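Local coordinates for protein purine nucleoside phosphorylase YlmD (Geobacillus stearothermophilus, PDB 6T1B) that phosphorolyses adenosine, inosine and S-methyl-5'-thioadenosine to the free base and the matching ribose 1-phosphate, and also deaminates adenosine, using a catalytic zinc ion, at residues Q86-G94 against D113-L121; A168-I176 against L227-H236. All blocks are in the same frame, centred on the assembly; numbering follows the deposited sequence.

Contact 1: Q86-G94 against D113-L121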
ATOM      1  N   GLN A  86     -13.184  -2.013   1.830  1.00 12.38           N
ATOM      2  CA  GLN A  86     -14.215  -2.900   1.302  0.54 14.71           C
ATOM      3  C   GLN A  86     -13.713  -4.339   1.255  1.00 13.46           C
ATOM      4  O   GLN A  86     -12.610  -4.591   0.757  1.00 13.00           O
ATOM      5  CB  GLN A  86     -14.591  -2.485  -0.124  0.54 18.14           C
ATOM      6  CG  GLN A  86     -15.884  -3.082  -0.630  0.54 19.00           C
ATOM      7  CD  GLN A  86     -17.074  -2.231  -0.233  0.54 34.16           C
ATOM      8  OE1 GLN A  86     -17.334  -1.189  -0.838  0.54 42.15           O
ATOM      9  NE2 GLN A  86     -17.776  -2.645   0.800  0.54 32.27           N
ATOM     10  N   LYS A  87     -14.518  -5.267   1.745  1.00 14.06           N
ATOM     11  CA  LYS A  87     -14.274  -6.685   1.533  1.00 13.57           C
ATOM     12  C   LYS A  87     -14.678  -7.035   0.111  1.00 14.15           C
ATOM     13  O   LYS A  87     -15.762  -6.649  -0.353  1.00 16.92           O
ATOM     14  CB  LYS A  87     -15.120  -7.501   2.497  1.00 14.90           C
ATOM     15  CG  LYS A  87     -14.988  -9.001   2.307  1.00 15.80           C
ATOM     16  CD  LYS A  87     -15.772  -9.756   3.346  1.00 19.26           C
ATOM     17  CE  LYS A  87     -15.615 -11.278   3.212  1.00 22.90           C
ATOM     18  NZ  LYS A  87     -16.158 -11.996   4.403  1.00 27.17           N
ATOM     19  N   VAL A  88     -13.803  -7.751  -0.597  1.00 13.46           N
ATOM     20  CA  VAL A  88     -14.092  -8.167  -1.964  1.00 13.78           C
ATOM     21  C   VAL A  88     -13.941  -9.667  -2.132  1.00 14.47           C
ATOM     22  O   VAL A  88     -13.314 -10.352  -1.318  1.00 15.05           O
ATOM     23  CB  VAL A  88     -13.199  -7.431  -2.982  1.00 14.00           C
ATOM     24  CG1 VAL A  88     -13.503  -5.935  -2.940  1.00 14.03           C
ATOM     25  CG2 VAL A  88     -11.715  -7.686  -2.686  1.00 13.18           C
ATOM     26  N   THR A  89     -14.546 -10.181  -3.211  1.00 14.48           N
ATOM     27  CA  THR A  89     -14.579 -11.603  -3.511  1.00 16.27           C
ATOM     28  C   THR A  89     -14.336 -11.803  -5.002  1.00 15.79           C
ATOM     29  O   THR A  89     -14.110 -10.858  -5.755  1.00 15.66           O
ATOM     30  CB  THR A  89     -15.939 -12.222  -3.151  1.00 19.50           C
ATOM     31  OG1 THR A  89     -16.941 -11.692  -4.042  1.00 20.19           O
ATOM     32  CG2 THR A  89     -16.309 -11.932  -1.710  1.00 17.52           C
ATOM     33  N   LYS A  90     -14.408 -13.058  -5.442  1.00 18.55           N
ATOM     34  CA  LYS A  90     -14.222 -13.321  -6.869  1.00 22.73           C
ATOM     35  C   LYS A  90     -15.245 -12.589  -7.725  1.00 18.98           C
ATOM     36  O   LYS A  90     -14.958 -12.308  -8.899  1.00 21.06           O
ATOM     37  CB  LYS A  90     -14.162 -14.823  -7.134  1.00 22.00           C
ATOM     38  CG  LYS A  90     -12.768 -15.383  -6.843  1.00 53.71           C
ATOM     39  CD  LYS A  90     -12.709 -16.899  -6.704  1.00 51.51           C
ATOM     40  CE  LYS A  90     -13.211 -17.601  -7.943  1.00 55.56           C
ATOM     41  NZ  LYS A  90     -12.635 -18.971  -8.044  1.00 57.26           N
ATOM     42  N   SER A  91     -16.397 -12.206  -7.163  1.00 20.38           N
ATOM     43  CA  SER A  91     -17.383 -11.477  -7.954  0.61 23.80           C
ATOM     44  C   SER A  91     -16.917 -10.068  -8.296  1.00 22.23           C
ATOM     45  O   SER A  91     -17.521  -9.428  -9.165  1.00 22.94           O
ATOM     46  CB  SER A  91     -18.734 -11.425  -7.239  0.61 26.70           C
ATOM     47  OG  SER A  91     -18.691 -10.625  -6.074  0.61 24.96           O
ATOM     48  N   ASP A  92     -15.860  -9.591  -7.656  1.00 18.11           N
ATOM     49  CA  ASP A  92     -15.325  -8.264  -7.898  1.00 16.68           C
ATOM     50  C   ASP A  92     -14.125  -8.281  -8.830  1.00 16.64           C
ATOM     51  O   ASP A  92     -13.600  -7.208  -9.152  1.00 16.34           O
ATOM     52  CB  ASP A  92     -14.959  -7.590  -6.568  1.00 14.86           C
ATOM     53  CG  ASP A  92     -16.143  -7.507  -5.630  1.00 21.44           C
ATOM     54  OD1 ASP A  92     -16.094  -8.115  -4.543  1.00 18.65           O
ATOM     55  OD2 ASP A  92     -17.154  -6.883  -6.010  1.00 25.75           O
ATOM     56  N   ARG A  93     -13.714  -9.458  -9.303  1.00 16.78           N
ATOM     57  CA  ARG A  93     -12.527  -9.525 -10.139  1.00 16.29           C
ATOM     58  C   ARG A  93     -12.716  -8.684 -11.385  1.00 15.79           C
ATOM     59  O   ARG A  93     -13.794  -8.684 -12.006  1.00 17.48           O
ATOM     60  CB  ARG A  93     -12.242 -10.948 -10.584  1.00 20.39           C
ATOM     61  CG  ARG A  93     -11.770 -11.876  -9.486  1.00 23.36           C
ATOM     62  CD  ARG A  93     -12.111 -13.286  -9.916  1.00 32.02           C
ATOM     63  NE  ARG A  93     -11.047 -14.225  -9.640  1.00 42.90           N
ATOM     64  CZ  ARG A  93     -11.067 -15.486 -10.037  1.00 45.48           C
ATOM     65  NH1 ARG A  93     -10.051 -16.280  -9.740  1.00 46.67           N
ATOM     66  NH2 ARG A  93     -12.108 -15.940 -10.738  1.00 32.17           N
ATOM     67  N   GLY A  94     -11.647  -7.988 -11.759  1.00 15.26           N
ATOM     68  CA  GLY A  94     -11.663  -7.090 -12.888  1.00 16.09           C
ATOM     69  C   GLY A  94     -12.034  -5.664 -12.574  1.00 16.07           C
ATOM     70  O   GLY A  94     -11.784  -4.782 -13.413  1.00 14.97           O
ATOM     71  N   ASP A 113     -10.932 -12.986   1.801  1.00 14.96           N
ATOM     72  CA  ASP A 113     -10.591 -14.292   2.341  1.00 15.71           C
ATOM     73  C   ASP A 113     -10.624 -15.388   1.280  1.00 15.68           C
ATOM     74  O   ASP A 113     -10.525 -16.566   1.603  1.00 17.38           O
ATOM     75  CB  ASP A 113     -11.442 -14.637   3.570  1.00 18.52           C
ATOM     76  CG  ASP A 113     -12.907 -14.827   3.247  1.00 17.33           C
ATOM     77  OD1 ASP A 113     -13.275 -14.717   2.075  1.00 20.29           O
ATOM     78  OD2 ASP A 113     -13.696 -15.088   4.186  1.00 19.94           O
ATOM     79  N   GLU A 114     -10.676 -15.009   0.003  1.00 16.51           N
ATOM     80  CA  GLU A 114     -10.714 -15.964  -1.090  1.00 16.27           C
ATOM     81  C   GLU A 114      -9.381 -15.993  -1.817  1.00 17.65           C
ATOM     82  O   GLU A 114      -8.687 -14.980  -1.897  1.00 17.78           O
ATOM     83  CB  GLU A 114     -11.834 -15.611  -2.081  1.00 17.57           C
ATOM     84  CG  GLU A 114     -13.200 -15.569  -1.430  1.00 18.57           C
ATOM     85  CD  GLU A 114     -14.352 -15.383  -2.389  1.00 20.98           C
ATOM     86  OE1 GLU A 114     -15.498 -15.340  -1.894  1.00 22.41           O
ATOM     87  OE2 GLU A 114     -14.138 -15.279  -3.616  1.00 23.19           O
ATOM     88  N   ALA A 115      -9.027 -17.161  -2.343  1.00 17.67           N
ATOM     89  CA  ALA A 115      -7.895 -17.255  -3.252  1.00 16.60           C
ATOM     90  C   ALA A 115      -8.307 -16.834  -4.663  1.00 20.26           C
ATOM     91  O   ALA A 115      -9.492 -16.762  -5.003  1.00 19.52           O
ATOM     92  CB  ALA A 115      -7.330 -18.672  -3.277  1.00 20.61           C
ATOM     93  N   GLY A 116      -7.307 -16.571  -5.498  1.00 17.34           N
ATOM     94  CA  GLY A 116      -7.594 -16.208  -6.875  1.00 18.36           C
ATOM     95  C   GLY A 116      -7.983 -14.765  -7.088  1.00 15.38           C
ATOM     96  O   GLY A 116      -8.470 -14.416  -8.166  1.00 18.66           O
ATOM     97  N   VAL A 117      -7.732 -13.895  -6.119  1.00 14.37           N
ATOM     98  CA  VAL A 117      -8.137 -12.497  -6.151  1.00 12.13           C
ATOM     99  C   VAL A 117      -6.911 -11.675  -5.778  1.00 15.10           C
ATOM    100  O   VAL A 117      -6.428 -11.764  -4.644  1.00 15.07           O
ATOM    101  CB  VAL A 117      -9.283 -12.233  -5.153  1.00 14.82           C
ATOM    102  CG1 VAL A 117      -9.634 -10.771  -5.121  1.00 15.88           C
ATOM    103  CG2 VAL A 117     -10.475 -13.085  -5.515  1.00 17.35           C
ATOM    104  N   LEU A 118      -6.405 -10.870  -6.703  1.00 11.82           N
ATOM    105  CA  LEU A 118      -5.226 -10.055  -6.445  1.00 12.75           C
ATOM    106  C   LEU A 118      -5.659  -8.647  -6.092  1.00 11.13           C
ATOM    107  O   LEU A 118      -6.123  -7.902  -6.951  1.00 11.80           O
ATOM    108  CB  LEU A 118      -4.271 -10.050  -7.642  1.00 12.39           C
ATOM    109  CG  LEU A 118      -2.887  -9.495  -7.298  1.00 11.32           C
ATOM    110  CD1 LEU A 118      -2.064 -10.472  -6.470  1.00 13.63           C
ATOM    111  CD2 LEU A 118      -2.123  -9.052  -8.545  1.00 13.07           C
ATOM    112  N   LEU A 119      -5.491  -8.251  -4.830  1.00 11.06           N
ATOM    113  CA  LEU A 119      -5.755  -6.880  -4.433  1.00 10.38           C
ATOM    114  C   LEU A 119      -4.624  -6.031  -4.984  1.00 10.33           C
ATOM    115  O   LEU A 119      -3.446  -6.395  -4.838  1.00 11.59           O
ATOM    116  CB  LEU A 119      -5.795  -6.769  -2.911  1.00  9.84           C
ATOM    117  CG  LEU A 119      -6.741  -7.785  -2.243  1.00 12.26           C
ATOM    118  CD1 LEU A 119      -6.679  -7.573  -0.736  1.00 12.42           C
ATOM    119  CD2 LEU A 119      -8.132  -7.709  -2.738  1.00 12.21           C
ATOM    120  N   ALA A 120      -4.947  -4.886  -5.573  1.00  9.89           N
ATOM    121  CA  ALA A 120      -3.959  -4.119  -6.317  1.00 10.25           C
ATOM    122  C   ALA A 120      -4.234  -2.634  -6.111  1.00 10.74           C
ATOM    123  O   ALA A 120      -5.265  -2.120  -6.566  1.00 10.77           O
ATOM    124  CB  ALA A 120      -4.025  -4.512  -7.794  1.00 12.13           C
ATOM    125  N   LEU A 121      -3.296  -1.940  -5.445  1.00  9.07           N
ATOM    126  CA  LEU A 121      -3.413  -0.523  -5.134  1.00  8.95           C
ATOM    127  C   LEU A 121      -2.156   0.224  -5.607  1.00  9.11           C
ATOM    128  O   LEU A 121      -1.060  -0.351  -5.632  1.00  9.87           O
ATOM    129  CB  LEU A 121      -3.638  -0.289  -3.629  1.00 10.50           C
ATOM    130  CG  LEU A 121      -5.070  -0.468  -3.120  1.00 10.57           C
ATOM    131  CD1 LEU A 121      -5.627  -1.879  -3.041  1.00 11.52           C
ATOM    132  CD2 LEU A 121      -5.198   0.202  -1.744  1.00 12.89           C
TER
HETATM  133  O   HOH W   1     -13.561 -12.092   0.918  1.00 19.22           O
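Arg93 grips the backbone at Gly116 side-on: NE and NH1 both donate to the one oxygen, with NH1 2.9 Å from Gly116 O. That oxygen lies in the guanidinium plane, while both nitrogens come from the same face of the carbonyl. Lys90 CG, from the same segment, lies over one face, toward its rim. Replacing Arg93 by an alanine takes away both donors, which would probably cost Gly116 O this double bond and uncover the flank of Lys90 that lies against the guanidinium. A second polar link is Lys90 N to Glu114 OE2 (2.9 Å), meeting the carboxylate from above its plane; Glu114 reaches it on an extended chain, and its OE1 rests against Thr89 CB at 3.4 Å. Here 86-94 leaves the edge strand 85-87 through an ST turn, Ser91 N bonding Thr89 OG1, while 113-121 leads into strand 118-123 of the other sheet. Water 1 joins Val88 O to Asp113 N. By charge, Lys87 NZ has its stronger partner in Glu165 and makes a long salt bridge to Asp113 OD2 (4.0 Å); Lys90 NZ pairs with Glu272. The apolar part is buried: Val88 CG2 meets Leu119 CD2 at 3.6 Å, and Val117 CG2 touches Lys90 CG.

Contact 2: A168-I176 against L227-H236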
ATOM      1  N   ALA A 168      -8.804 -12.490  15.820  1.00 23.87           N
ATOM      2  CA  ALA A 168      -8.128 -11.724  16.859  1.00 27.40           C
ATOM      3  C   ALA A 168      -6.948 -10.954  16.271  1.00 21.96           C
ATOM      4  O   ALA A 168      -6.268 -11.439  15.365  1.00 23.05           O
ATOM      5  CB  ALA A 168      -7.613 -12.648  17.963  1.00 26.93           C
ATOM      6  N   PRO A 169      -6.675  -9.741  16.759  1.00 22.75           N
ATOM      7  CA  PRO A 169      -5.491  -9.018  16.268  1.00 21.28           C
ATOM      8  C   PRO A 169      -4.195  -9.799  16.404  1.00 21.51           C
ATOM      9  O   PRO A 169      -3.272  -9.594  15.603  1.00 19.27           O
ATOM     10  CB  PRO A 169      -5.486  -7.742  17.125  1.00 24.70           C
ATOM     11  CG  PRO A 169      -6.928  -7.530  17.461  1.00 25.85           C
ATOM     12  CD  PRO A 169      -7.484  -8.921  17.676  1.00 23.28           C
ATOM     13  N   SER A 170      -4.091 -10.666  17.410  1.00 23.11           N
ATOM     14  CA  SER A 170      -2.900 -11.484  17.584  1.00 24.12           C
ATOM     15  C   SER A 170      -2.667 -12.448  16.426  1.00 23.31           C
ATOM     16  O   SER A 170      -1.570 -13.006  16.309  1.00 28.05           O
ATOM     17  CB  SER A 170      -3.033 -12.264  18.902  1.00 25.19           C
ATOM     18  OG  SER A 170      -4.191 -13.088  18.848  1.00 27.16           O
ATOM     19  N   ASP A 171      -3.667 -12.695  15.585  1.00 21.29           N
ATOM     20  CA  ASP A 171      -3.487 -13.573  14.442  1.00 22.32           C
ATOM     21  C   ASP A 171      -3.124 -12.813  13.173  1.00 19.22           C
ATOM     22  O   ASP A 171      -3.004 -13.433  12.111  1.00 20.21           O
ATOM     23  CB  ASP A 171      -4.759 -14.393  14.179  1.00 24.90           C
ATOM     24  CG  ASP A 171      -5.039 -15.416  15.265  1.00 36.20           C
ATOM     25  OD1 ASP A 171      -6.221 -15.767  15.470  1.00 36.45           O
ATOM     26  OD2 ASP A 171      -4.080 -15.861  15.923  1.00 33.54           O
ATOM     27  N   ILE A 172      -2.947 -11.514  13.265  1.00 18.51           N
ATOM     28  CA  ILE A 172      -2.662 -10.669  12.116  1.00 16.91           C
ATOM     29  C   ILE A 172      -1.178 -10.356  12.055  1.00 16.77           C
ATOM     30  O   ILE A 172      -0.527 -10.164  13.092  1.00 16.54           O
ATOM     31  CB  ILE A 172      -3.492  -9.370  12.190  1.00 17.23           C
ATOM     32  CG1 ILE A 172      -4.977  -9.741  12.227  1.00 17.19           C
ATOM     33  CG2 ILE A 172      -3.149  -8.434  11.044  1.00 17.25           C
ATOM     34  CD1 ILE A 172      -5.897  -8.532  12.376  1.00 19.94           C
ATOM     35  N   TYR A 173      -0.653 -10.310  10.843  1.00 14.48           N
ATOM     36  CA  TYR A 173       0.711  -9.900  10.550  1.00 15.16           C
ATOM     37  C   TYR A 173       0.647  -8.809   9.499  1.00 14.35           C
ATOM     38  O   TYR A 173      -0.238  -8.800   8.634  1.00 13.68           O
ATOM     39  CB  TYR A 173       1.550 -11.069  10.041  1.00 16.57           C
ATOM     40  CG  TYR A 173       1.636 -12.221  11.005  1.00 17.19           C
ATOM     41  CD1 TYR A 173       2.759 -12.415  11.800  1.00 19.23           C
ATOM     42  CD2 TYR A 173       0.608 -13.142  11.100  1.00 19.11           C
ATOM     43  CE1 TYR A 173       2.837 -13.475  12.678  1.00 22.15           C
ATOM     44  CE2 TYR A 173       0.684 -14.207  11.977  1.00 21.62           C
ATOM     45  CZ  TYR A 173       1.793 -14.370  12.759  1.00 19.96           C
ATOM     46  OH  TYR A 173       1.849 -15.451  13.608  1.00 23.57           O
ATOM     47  N   VAL A 174       1.566  -7.857   9.598  1.00 14.29           N
ATOM     48  CA  VAL A 174       1.533  -6.660   8.767  1.00 12.57           C
ATOM     49  C   VAL A 174       2.912  -6.402   8.188  1.00 14.66           C
ATOM     50  O   VAL A 174       3.917  -6.542   8.891  1.00 13.86           O
ATOM     51  CB  VAL A 174       1.069  -5.423   9.571  1.00 12.67           C
ATOM     52  CG1 VAL A 174       1.266  -4.184   8.735  1.00 16.61           C
ATOM     53  CG2 VAL A 174      -0.383  -5.598  10.028  1.00 17.16           C
ATOM     54  N   ALA A 175       2.966  -6.002   6.922  1.00 12.71           N
ATOM     55  CA  ALA A 175       4.183  -5.444   6.354  1.00 12.50           C
ATOM     56  C   ALA A 175       3.857  -4.023   5.922  1.00 12.04           C
ATOM     57  O   ALA A 175       2.862  -3.792   5.229  1.00 11.62           O
ATOM     58  CB  ALA A 175       4.679  -6.253   5.169  1.00 12.55           C
ATOM     59  N   ILE A 176       4.672  -3.068   6.359  1.00 12.58           N
ATOM     60  CA  ILE A 176       4.568  -1.677   5.934  1.00 12.31           C
ATOM     61  C   ILE A 176       5.636  -1.496   4.872  1.00 12.99           C
ATOM     62  O   ILE A 176       6.824  -1.727   5.146  1.00 13.66           O
ATOM     63  CB  ILE A 176       4.748  -0.735   7.127  1.00 14.06           C
ATOM     64  CG1 ILE A 176       3.538  -0.849   8.052  1.00 15.68           C
ATOM     65  CG2 ILE A 176       4.953   0.698   6.675  1.00 17.10           C
ATOM     66  CD1 ILE A 176       3.743  -0.231   9.399  1.00 16.45           C
ATOM     67  N   LEU A 227      -1.304   0.464  14.532  1.00 15.17           N
ATOM     68  CA  LEU A 227      -1.532  -0.978  14.505  1.00 14.11           C
ATOM     69  C   LEU A 227      -1.274  -1.599  15.863  1.00 16.53           C
ATOM     70  O   LEU A 227      -2.020  -2.483  16.299  1.00 17.11           O
ATOM     71  CB  LEU A 227      -0.641  -1.638  13.461  1.00 13.65           C
ATOM     72  CG  LEU A 227      -1.041  -1.301  12.035  1.00 14.00           C
ATOM     73  CD1 LEU A 227       0.109  -1.579  11.080  1.00 15.41           C
ATOM     74  CD2 LEU A 227      -2.258  -2.085  11.584  1.00 17.07           C
ATOM     75  N   LEU A 228      -0.202  -1.169  16.530  1.00 15.35           N
ATOM     76  CA  LEU A 228       0.070  -1.640  17.880  1.00 18.85           C
ATOM     77  C   LEU A 228      -1.099  -1.324  18.795  1.00 17.49           C
ATOM     78  O   LEU A 228      -1.554  -2.177  19.558  1.00 20.88           O
ATOM     79  CB  LEU A 228       1.352  -0.991  18.398  1.00 19.25           C
ATOM     80  CG  LEU A 228       2.632  -1.476  17.739  1.00 20.71           C
ATOM     81  CD1 LEU A 228       3.786  -0.500  17.984  1.00 19.43           C
ATOM     82  CD2 LEU A 228       2.978  -2.872  18.244  1.00 21.12           C
ATOM     83  N   ALA A 229      -1.620  -0.098  18.707  1.00 19.18           N
ATOM     84  CA  ALA A 229      -2.740   0.292  19.563  1.00 22.72           C
ATOM     85  C   ALA A 229      -3.991  -0.518  19.263  1.00 21.23           C
ATOM     86  O   ALA A 229      -4.805  -0.759  20.164  1.00 24.47           O
ATOM     87  CB  ALA A 229      -3.032   1.784  19.383  1.00 24.83           C
ATOM     88  N   ALA A 230      -4.163  -0.959  18.014  1.00 20.29           N
ATOM     89  CA  ALA A 230      -5.306  -1.790  17.644  1.00 21.22           C
ATOM     90  C   ALA A 230      -5.136  -3.254  18.035  1.00 19.75           C
ATOM     91  O   ALA A 230      -6.070  -4.042  17.856  1.00 23.15           O
ATOM     92  CB  ALA A 230      -5.557  -1.686  16.135  1.00 21.98           C
ATOM     93  N   GLY A 231      -3.978  -3.642  18.567  1.00 19.80           N
ATOM     94  CA  GLY A 231      -3.766  -4.982  19.059  1.00 18.86           C
ATOM     95  C   GLY A 231      -2.845  -5.856  18.241  1.00 20.60           C
ATOM     96  O   GLY A 231      -2.591  -6.999  18.626  1.00 20.05           O
ATOM     97  N   VAL A 232      -2.327  -5.382  17.132  1.00 17.47           N
ATOM     98  CA  VAL A 232      -1.415  -6.227  16.350  1.00 17.12           C
ATOM     99  C   VAL A 232      -0.087  -6.322  17.090  1.00 15.59           C
ATOM    100  O   VAL A 232       0.505  -5.280  17.421  1.00 17.40           O
ATOM    101  CB  VAL A 232      -1.202  -5.653  14.956  1.00 15.02           C
ATOM    102  CG1 VAL A 232      -0.266  -6.553  14.175  1.00 17.21           C
ATOM    103  CG2 VAL A 232      -2.546  -5.497  14.225  1.00 17.31           C
ATOM    104  N   PRO A 233       0.436  -7.518  17.339  1.00 16.54           N
ATOM    105  CA  PRO A 233       1.663  -7.629  18.140  1.00 16.93           C
ATOM    106  C   PRO A 233       2.857  -6.998  17.438  1.00 16.43           C
ATOM    107  O   PRO A 233       3.014  -7.117  16.216  1.00 17.10           O
ATOM    108  CB  PRO A 233       1.860  -9.144  18.291  1.00 17.53           C
ATOM    109  CG  PRO A 233       0.482  -9.720  18.127  1.00 18.60           C
ATOM    110  CD  PRO A 233      -0.170  -8.843  17.081  1.00 17.44           C
ATOM    111  N   ASN A 234       3.732  -6.392  18.255  1.00 17.15           N
ATOM    112  CA  ASN A 234       4.946  -5.753  17.749  1.00 18.26           C
ATOM    113  C   ASN A 234       5.722  -6.686  16.828  1.00 18.96           C
ATOM    114  O   ASN A 234       6.182  -6.276  15.760  1.00 18.93           O
ATOM    115  CB  ASN A 234       5.798  -5.322  18.944  1.00 19.31           C
ATOM    116  CG  ASN A 234       7.105  -4.667  18.552  1.00 23.40           C
ATOM    117  OD1 ASN A 234       7.116  -3.704  17.788  1.00 25.63           O
ATOM    118  ND2 ASN A 234       8.212  -5.190  19.077  1.00 24.21           N
ATOM    119  N   SER A 235       5.900  -7.942  17.240  1.00 17.63           N
ATOM    120  CA  SER A 235       6.721  -8.890  16.482  1.00 19.82           C
ATOM    121  C   SER A 235       6.039  -9.368  15.207  1.00 17.46           C
ATOM    122  O   SER A 235       6.656 -10.103  14.429  1.00 20.41           O
ATOM    123  CB  SER A 235       7.137 -10.061  17.377  1.00 24.79           C
ATOM    124  OG  SER A 235       6.012 -10.797  17.796  1.00 25.27           O
ATOM    125  N   HIS A 236       4.786  -8.990  14.989  1.00 15.81           N
ATOM    126  CA  HIS A 236       4.052  -9.310  13.781  1.00 15.52           C
ATOM    127  C   HIS A 236       4.088  -8.199  12.744  1.00 14.28           C
ATOM    128  O   HIS A 236       3.465  -8.351  11.687  1.00 15.26           O
ATOM    129  CB  HIS A 236       2.588  -9.598  14.109  1.00 16.45           C
ATOM    130  CG  HIS A 236       2.351 -10.884  14.842  1.00 16.99           C
ATOM    131  ND1 HIS A 236       1.138 -11.525  14.781  1.00 17.14           N
ATOM    132  CD2 HIS A 236       3.146 -11.647  15.631  1.00 19.34           C
ATOM    133  CE1 HIS A 236       1.186 -12.629  15.509  1.00 18.44           C
ATOM    134  NE2 HIS A 236       2.398 -12.732  16.025  1.00 18.43           N
TER
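With CG anti to the carbonyl carbon in Tyr173 (chi1 -59°), and likewise in His236, the two rings meet face to face in an offset stack. Their centroids are 3.8 Å apart and the planes only 9° from parallel. Tyr173 CE1 sits over the centre of the imidazole, whereas His236 ND1 lies toward the rim of the phenol ring. Pro233 CG covers the opposite imidazole face, so the histidine is sandwiched between its own segment's proline and the tyrosine. Its rotation is fixed further by ND1, which donates to Ile172 O at 2.7 Å; the oxygen lies in the ring plane, although the donor stands above the carbonyl plane. The backbone joins in through Val174 N, 2.9 Å from His236 O in a nearly straight bond. That bond comes just where strand 237-239 begins alongside 173-176, as the edge strand of its mixed sheet. Between helix 219-229 and this strand the chain turns through a Schellman motif at Gly231, whose carbonyl oxygen meets Pro169 CB at 3.3 Å; Pro233 CD lies against Pro169 O. Deeper in, Leu227 and Val174 reach toward each other tip to tip, CD1 to CG1 at 3.7 Å, and Leu227 CD1 also touches Ile176 CD1. Phe131 lies against both Val174 and Leu227, while Val158 of helix 153-163 packs on Val232.

In the fold
Both contacts reach the same six-stranded mixed sheet, at opposite edges: 86-94 continues from edge strand 85-87, whereas 227-236 runs into edge strand 237-239, next to 173-176. Their centres lie about 22 Å apart and they do not touch. Each is partly buried. Contact 1 ties that edge to strand 118-123 of the other large sheet, and its polar and charged groups, one bridging water among them, sit beside a buried valine-leucine patch. Contact 2 stays with one sheet and the helix before its last strand; an aromatic stack, prolines and aliphatic side chains dominate, and no salt bridge crosses it.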